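Long-range contacts in glycine cleavage system H protein (Mycobacterium tuberculosis, PDB 3IFT), which probably shuttles the methylamine group of glycine from the P protein to the T protein of the glycine cleavage system on a covalently bound lipoyl arm: residues E21-I25 and V35-A41; Y79-S83 and D112-D116. All blocks are in the same frame, centred on the assembly; numbering follows the deposited sequence.

Contact 1. Residues E21-I25 and V35-A41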
# COMPACT_ATOMS: atom_id res chain seq x y z
N GLU A 21 4.18 -3.38 7.79
CA GLU A 21 3.42 -4.49 7.27
C GLU A 21 3.56 -4.49 5.75
O GLU A 21 2.77 -5.13 5.09
CB GLU A 21 1.96 -4.42 7.66
CG GLU A 21 1.71 -4.61 9.14
CD GLU A 21 2.11 -3.40 9.93
OE1 GLU A 21 1.73 -2.32 9.49
OE2 GLU A 21 2.82 -3.52 10.95
N HIS A 22 4.54 -3.74 5.23
CA HIS A 22 5.00 -3.86 3.84
C HIS A 22 4.08 -3.21 2.86
O HIS A 22 3.90 -3.68 1.73
CB HIS A 22 5.24 -5.33 3.46
CG HIS A 22 5.96 -6.09 4.52
ND1 HIS A 22 7.29 -5.86 4.83
CD2 HIS A 22 5.53 -7.03 5.39
CE1 HIS A 22 7.64 -6.64 5.84
NE2 HIS A 22 6.59 -7.35 6.21
N GLU A 23 3.51 -2.10 3.28
CA GLU A 23 2.82 -1.25 2.36
C GLU A 23 3.66 -0.06 2.10
O GLU A 23 4.48 0.32 2.92
CB GLU A 23 1.46 -0.87 2.90
CG GLU A 23 0.55 -2.08 2.81
CD GLU A 23 -0.79 -1.89 3.46
OE1 GLU A 23 -1.30 -0.75 3.46
OE2 GLU A 23 -1.34 -2.90 3.96
N TRP A 24 3.47 0.51 0.92
CA TRP A 24 4.14 1.74 0.61
C TRP A 24 3.09 2.79 0.42
O TRP A 24 1.93 2.49 0.14
CB TRP A 24 5.06 1.63 -0.61
CG TRP A 24 4.41 1.13 -1.84
CD1 TRP A 24 4.35 -0.16 -2.25
CD2 TRP A 24 3.70 1.90 -2.83
NE1 TRP A 24 3.67 -0.25 -3.47
CE2 TRP A 24 3.26 0.99 -3.84
CE3 TRP A 24 3.39 3.25 -2.96
CZ2 TRP A 24 2.49 1.41 -4.95
CZ3 TRP A 24 2.67 3.65 -4.06
CH2 TRP A 24 2.21 2.73 -5.04
N ILE A 25 3.52 4.02 0.57
CA ILE A 25 2.64 5.18 0.55
C ILE A 25 3.39 6.21 -0.23
O ILE A 25 4.53 6.59 0.13
CB ILE A 25 2.36 5.70 1.97
CG1 ILE A 25 1.69 4.61 2.79
CG2 ILE A 25 1.45 6.97 1.91
CD1 ILE A 25 2.63 3.83 3.69
N VAL A 35 -1.18 3.86 -2.43
CA VAL A 35 -0.76 2.77 -1.61
C VAL A 35 -0.66 1.47 -2.40
O VAL A 35 -1.52 1.14 -3.22
CB VAL A 35 -1.77 2.61 -0.45
CG1 VAL A 35 -1.37 1.53 0.48
CG2 VAL A 35 -1.93 3.96 0.31
N GLY A 36 0.40 0.73 -2.11
CA GLY A 36 0.56 -0.61 -2.63
C GLY A 36 1.34 -1.42 -1.63
O GLY A 36 1.57 -1.00 -0.47
N ILE A 37 1.73 -2.60 -2.06
CA ILE A 37 2.60 -3.43 -1.26
C ILE A 37 3.98 -3.38 -1.84
O ILE A 37 4.18 -3.13 -3.03
CB ILE A 37 2.12 -4.89 -1.12
CG1 ILE A 37 1.95 -5.57 -2.49
CG2 ILE A 37 0.84 -4.95 -0.30
CD1 ILE A 37 1.80 -7.06 -2.34
N THR A 38 4.96 -3.59 -0.99
CA THR A 38 6.34 -3.45 -1.41
C THR A 38 6.77 -4.61 -2.32
O THR A 38 6.11 -5.62 -2.42
CB THR A 38 7.21 -3.35 -0.17
OG1 THR A 38 7.13 -4.57 0.55
CG2 THR A 38 6.67 -2.18 0.72
N ASP A 39 7.89 -4.44 -2.98
CA ASP A 39 8.56 -5.51 -3.68
C ASP A 39 8.80 -6.73 -2.82
O ASP A 39 8.54 -7.85 -3.24
CB ASP A 39 9.87 -4.99 -4.19
CG ASP A 39 10.57 -5.96 -5.10
OD1 ASP A 39 9.90 -6.81 -5.69
OD2 ASP A 39 11.80 -5.82 -5.23
N TYR A 40 9.25 -6.50 -1.60
CA TYR A 40 9.45 -7.58 -0.65
C TYR A 40 8.15 -8.31 -0.38
O TYR A 40 8.13 -9.51 -0.40
CB TYR A 40 9.98 -6.99 0.65
CG TYR A 40 9.91 -7.93 1.81
CD1 TYR A 40 11.00 -8.76 2.10
CD2 TYR A 40 8.80 -7.99 2.62
CE1 TYR A 40 10.97 -9.62 3.16
CE2 TYR A 40 8.75 -8.87 3.69
CZ TYR A 40 9.87 -9.65 3.97
OH TYR A 40 9.89 -10.53 5.04
N ALA A 41 7.05 -7.57 -0.16
CA ALA A 41 5.76 -8.17 0.14
C ALA A 41 5.25 -9.02 -1.02
O ALA A 41 4.81 -10.14 -0.83
CB ALA A 41 4.74 -7.11 0.50

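Contact 2. Residues Y79-S83 and D112-D116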
# COMPACT_ATOMS: atom_id res chain seq x y z
N TYR A 79 -3.74 -3.01 5.17
CA TYR A 79 -4.13 -2.03 6.18
C TYR A 79 -4.11 -0.63 5.59
O TYR A 79 -3.29 -0.33 4.75
CB TYR A 79 -3.17 -2.10 7.34
CG TYR A 79 -3.07 -3.46 7.94
CD1 TYR A 79 -4.04 -3.91 8.82
CD2 TYR A 79 -2.06 -4.32 7.58
CE1 TYR A 79 -3.98 -5.16 9.37
CE2 TYR A 79 -2.00 -5.59 8.13
CZ TYR A 79 -2.96 -5.98 9.02
OH TYR A 79 -2.90 -7.22 9.58
N ALA A 80 -5.02 0.21 6.04
CA ALA A 80 -4.97 1.63 5.72
C ALA A 80 -3.72 2.18 6.42
O ALA A 80 -3.59 2.08 7.64
CB ALA A 80 -6.25 2.32 6.19
N PRO A 81 -2.72 2.66 5.63
CA PRO A 81 -1.56 3.18 6.33
C PRO A 81 -1.87 4.52 7.01
O PRO A 81 -1.23 4.88 7.97
CB PRO A 81 -0.52 3.38 5.20
CG PRO A 81 -1.12 2.75 4.01
CD PRO A 81 -2.58 2.86 4.18
N ILE A 82 -2.88 5.21 6.49
CA ILE A 82 -3.34 6.47 7.06
C ILE A 82 -4.85 6.51 7.06
O ILE A 82 -5.50 5.69 6.43
CB ILE A 82 -2.82 7.69 6.27
CG1 ILE A 82 -3.31 7.69 4.83
CG2 ILE A 82 -1.30 7.76 6.36
CD1 ILE A 82 -3.45 9.12 4.18
N SER A 83 -5.40 7.43 7.83
CA SER A 83 -6.81 7.65 7.88
C SER A 83 -7.17 8.53 6.71
O SER A 83 -6.45 9.46 6.36
CB SER A 83 -7.23 8.35 9.19
OG SER A 83 -7.00 7.48 10.27
N ASP A 112 -5.79 4.57 -3.51
CA ASP A 112 -5.42 5.87 -3.06
C ASP A 112 -6.26 6.17 -1.86
O ASP A 112 -7.43 5.80 -1.79
CB ASP A 112 -5.73 6.94 -4.09
CG ASP A 112 -4.86 6.87 -5.27
OD1 ASP A 112 -3.85 6.13 -5.27
OD2 ASP A 112 -5.22 7.57 -6.24
N ILE A 113 -5.68 6.89 -0.93
CA ILE A 113 -6.44 7.35 0.21
C ILE A 113 -6.34 8.85 0.10
O ILE A 113 -5.29 9.40 -0.19
CB ILE A 113 -5.91 6.82 1.56
CG1 ILE A 113 -5.96 5.28 1.56
CG2 ILE A 113 -6.72 7.41 2.72
CD1 ILE A 113 -5.24 4.60 2.69
N GLN A 114 -7.49 9.50 0.20
CA GLN A 114 -7.54 10.94 0.14
C GLN A 114 -7.85 11.38 1.56
O GLN A 114 -8.67 10.77 2.24
CB GLN A 114 -8.62 11.38 -0.83
CG GLN A 114 -8.60 12.83 -1.18
CD GLN A 114 -9.62 13.19 -2.25
OE1 GLN A 114 -10.39 12.36 -2.70
NE2 GLN A 114 -9.63 14.47 -2.63
N VAL A 115 -7.16 12.41 2.01
CA VAL A 115 -7.38 12.95 3.33
C VAL A 115 -7.96 14.32 3.15
O VAL A 115 -7.56 15.11 2.28
CB VAL A 115 -6.09 13.04 4.17
CG1 VAL A 115 -5.17 11.84 3.88
CG2 VAL A 115 -5.36 14.34 3.90
N ASP A 116 -8.96 14.58 3.96
CA ASP A 116 -9.33 15.92 4.23
C ASP A 116 -8.87 16.24 5.65
O ASP A 116 -9.34 15.60 6.62
CB ASP A 116 -10.85 16.07 4.12
CG ASP A 116 -11.23 17.44 3.71
OD1 ASP A 116 -10.61 17.92 2.73
OD2 ASP A 116 -12.12 18.03 4.36

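Contact 1. Residues E21-I25 and V35-A41
Two neighbouring strands of an antiparallel beta hairpin in the lipoyl-domain fold, 23-29 and 32-37, pair here near the open end of the hairpin; the axes of 23-25 and 35-37 approach to 4.4 Å, their N-to-C directions 151° apart. Val35 sits in a non-hydrogen-bonded pair with Ile25, both side chains on one face of the sheet; Val35 CG2 lies 4.4 Å from Ile25 CG1. Gly36 is hydrogen-bonded in both directions: Trp24 N to Gly36 O is 2.8 Å and Gly36 N to Trp24 O is 3.2 Å. The indole folds over this residue, with Gly36 CA 3.6 Å from the centroid of the five-membered ring in a CH-pi contact; a beta carbon at position 36 would clash with Trp24 NE1, which itself hydrogen-bonds to Pro104 O. Ile37 pairs with Glu23 while their side chains diverge, and Ile37 CA makes a CA-H...O contact of 3.3 Å with His22 O. His22 O also accepts from Thr38 N at 2.9 Å, the last rung before the chain turns into helix 39-45. Thr38 is the N-cap of that helix, its OG1 accepting from Ala41 N at 3.1 Å. In the first helical turn, Tyr40 CE2 lies 3.3 Å from His22 CE1, over a face of the imidazole, and Ala41 CB meets His22 CB at 3.5 Å. Tyr136 hydroxyl bonds to both His22 ND1 and Thr38 OG1. Main-chain bonds thus run from Gly36 to Thr38, with ring contacts at Gly36 and Tyr40, and 21-25 meets both strand and helix, His22 giving its O to Thr38 N and its ring to Tyr40.

Contact 2. Residues Y79-S83 and D112-D116
Ile113 overlaps the loop at 80-82 with its CD1 methyl, which lies 3.5 Å from Pro81 CD and 4.3 Å from Ala80 CB. This is interior packing of the lipoyl-domain fold, a flattened barrel of antiparallel strands: the loop joining strands 75-79 and 84-89 crosses the inward side of strand 111-114 and the residues just after it. The two segments meet through apolar side chains without pairing as strands; the CA atoms of Ile82 and Ile113 are 7.6 Å apart. Ile82 points toward the strand and reaches Ile113 on it and Val115 just beyond its end; in the extended chain both point toward the loop, while Gln114 between them points away. Phe66 and Val33 pack against Ile113, while Leu123 of helix 123-126 touches both Ile82 and Val115, adding to the hydrophobic cluster. Ser83 turns its side chain away, and its hydroxyl hydrogen-bonds to Ala62 N. The tightest approach is methyl to methyl, Ile82 CD1 standing 3.2 Å from Val115 CG1, unusually short for two methyl carbons.

From the N terminus, contact 1 closes first, across the nine residues of the 23-29/32-37 hairpin turn and its flanks. The chain then runs through helix 39-45 and strands 48-52, 59-60, 65-71 and 75-79 before contact 2 opens; its 28 intervening residues include strand 84-89 and two short helices. The loops therefore lie in series, neither nested nor crossed. In space they adjoin: strands 32-37 and 111-114 are neighbours in one sheet, and Pro81 CB lies 3.5 Å from Ile25 CG1. Glu23 OE2, 2.7 Å from Tyr79 N in a probable hydrogen bond, links the hairpin to the end of strand 75-79, joining this sheet to the three-stranded one.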